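Local coordinates for protein transmembrane protease (Mus musculus, PDB 2E7V) that forms the SEA domain of a membrane-bound protease, probably a serine endopeptidase, and probably lies outside the cell, ahead of the catalytic domain, at residues S49-E53 and M75-S79. Residues are numbered along the deposited sequence; the frame is centred on the assembly and turned at random.
Sequences SLKSE and MKFRS
In this SEA domain, an alpha/beta fold with helices packed on a mixed, largely antiparallel sheet, the loop leaving helix 28-46 meets the end of strand 68-78 just before strand 54-65 begins. Leu50 (phi/psi -106/15, chi1 m, chi2 t) has its CA-to-CB bond toward the strand; its CD1 lies 4.2 Å from CE2 of Phe77, an apolar contact extended by Phe45, whose ring meets that of Phe77 edge-to-face, and by Met88 of helix 85-96. Residues 51-53 have helical phi/psi without a regular helix: Glu53 N donates a hydrogen bond to Leu50 O (3.1 Å), closing a type I beta turn. Ser52 contributes its carbonyl, with O 3.4 Å from Arg78 NE. Residues 75-79 cover 88 Å² of Glu53, although its carboxylate leads away to a salt bridge with Arg91. Glu53 CA lies 4.8 Å from Arg78 CA, setting the register; Lys76 continues the pairing through backbone hydrogen bonds to Ile55 and Arg56. The extended Phe77 (-130/153, chi1 m) and Arg78 (-111/143, chi1 p) converge on one carbonyl: Glu53 O receives a CA-H...O contact from Phe77 CA at 3.2 Å (131° at H) and a hydrogen bond from Arg78 N at 2.7 Å, with an N-H...O angle of 162°.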
loop_
_atom_site.group_PDB
_atom_site.type_symbol
_atom_site.label_atom_id
_atom_site.label_comp_id
_atom_site.label_asym_id
_atom_site.label_seq_id
_atom_site.Cartn_x
_atom_site.Cartn_y
_atom_site.Cartn_z
ATOM N N SER A 49 -12.750 10.139 -1.454
ATOM C CA SER A 49 -13.723 10.800 -0.577
ATOM C C SER A 49 -13.152 10.998 0.816
ATOM O O SER A 49 -13.783 11.614 1.686
ATOM C CB SER A 49 -14.999 9.965 -0.491
ATOM O OG SER A 49 -15.500 9.715 -1.790
ATOM N N LEU A 50 -11.949 10.469 1.015
ATOM C CA LEU A 50 -11.239 10.567 2.289
ATOM C C LEU A 50 -10.097 11.570 2.209
ATOM O O LEU A 50 -9.229 11.591 3.077
ATOM C CB LEU A 50 -10.670 9.194 2.667
ATOM C CG LEU A 50 -11.577 8.212 3.411
ATOM C CD1 LEU A 50 -10.985 6.820 3.361
ATOM C CD2 LEU A 50 -11.737 8.668 4.859
ATOM N N LYS A 51 -10.096 12.402 1.175
ATOM C CA LYS A 51 -9.026 13.381 0.990
ATOM C C LYS A 51 -8.827 14.342 2.159
ATOM O O LYS A 51 -7.696 14.727 2.449
ATOM C CB LYS A 51 -9.252 14.183 -0.298
ATOM C CG LYS A 51 -10.511 15.026 -0.304
ATOM C CD LYS A 51 -10.576 15.926 -1.537
ATOM C CE LYS A 51 -11.601 15.447 -2.562
ATOM N NZ LYS A 51 -11.190 14.201 -3.241
ATOM N N SER A 52 -9.914 14.722 2.830
ATOM C CA SER A 52 -9.822 15.652 3.955
ATOM C C SER A 52 -9.480 14.966 5.274
ATOM O O SER A 52 -9.048 15.619 6.214
ATOM C CB SER A 52 -11.137 16.416 4.126
ATOM O OG SER A 52 -12.166 15.556 4.592
ATOM N N GLU A 53 -9.672 13.654 5.342
ATOM C CA GLU A 53 -9.390 12.910 6.569
ATOM C C GLU A 53 -8.019 12.232 6.606
ATOM O O GLU A 53 -7.446 12.069 7.677
ATOM C CB GLU A 53 -10.465 11.841 6.810
ATOM C CG GLU A 53 -11.894 12.361 7.014
ATOM C CD GLU A 53 -12.681 12.453 5.720
ATOM O OE1 GLU A 53 -13.886 12.755 5.782
ATOM O OE2 GLU A 53 -12.100 12.223 4.639
ATOM N N MET A 75 -1.653 3.624 8.274
ATOM C CA MET A 75 -2.334 4.770 7.683
ATOM C C MET A 75 -3.035 5.542 8.798
ATOM O O MET A 75 -3.763 4.946 9.612
ATOM C CB MET A 75 -3.363 4.316 6.628
ATOM C CG MET A 75 -2.760 3.653 5.373
ATOM S SD MET A 75 -3.972 2.594 4.480
ATOM C CE MET A 75 -3.936 1.183 5.570
ATOM N N LYS A 76 -2.803 6.858 8.840
ATOM C CA LYS A 76 -3.409 7.735 9.851
ATOM C C LYS A 76 -4.483 8.656 9.276
ATOM O O LYS A 76 -4.256 9.322 8.250
ATOM C CB LYS A 76 -2.347 8.616 10.521
ATOM C CG LYS A 76 -2.931 9.568 11.571
ATOM C CD LYS A 76 -1.871 10.342 12.332
ATOM C CE LYS A 76 -2.504 11.092 13.503
ATOM N NZ LYS A 76 -1.502 11.803 14.332
ATOM N N PHE A 77 -5.633 8.705 9.951
ATOM C CA PHE A 77 -6.762 9.546 9.541
ATOM C C PHE A 77 -7.294 10.402 10.689
ATOM O O PHE A 77 -7.177 10.041 11.863
ATOM C CB PHE A 77 -7.934 8.698 9.014
ATOM C CG PHE A 77 -7.580 7.825 7.855
ATOM C CD1 PHE A 77 -6.953 6.595 8.059
ATOM C CD2 PHE A 77 -7.824 8.252 6.546
ATOM C CE1 PHE A 77 -6.566 5.803 6.978
ATOM C CE2 PHE A 77 -7.440 7.467 5.456
ATOM C CZ PHE A 77 -6.808 6.238 5.676
ATOM N N ARG A 78 -7.888 11.536 10.329
ATOM C CA ARG A 78 -8.487 12.449 11.292
ATOM C C ARG A 78 -9.992 12.339 11.023
ATOM O O ARG A 78 -10.402 12.195 9.871
ATOM C CB ARG A 78 -8.039 13.891 11.026
ATOM C CG ARG A 78 -8.679 14.507 9.775
ATOM C CD ARG A 78 -8.492 16.028 9.662
ATOM N NE ARG A 78 -7.261 16.424 8.977
ATOM C CZ ARG A 78 -6.048 16.381 9.517
ATOM N NH1 ARG A 78 -5.887 15.958 10.765
ATOM N NH2 ARG A 78 -4.993 16.762 8.807
ATOM N N SER A 79 -10.812 12.386 12.066
ATOM C CA SER A 79 -12.259 12.313 11.868
ATOM C C SER A 79 -12.996 12.247 13.197
ATOM O O SER A 79 -12.834 13.123 14.045
ATOM C CB SER A 79 -12.620 11.099 11.007
ATOM O OG SER A 79 -13.872 11.281 10.365
#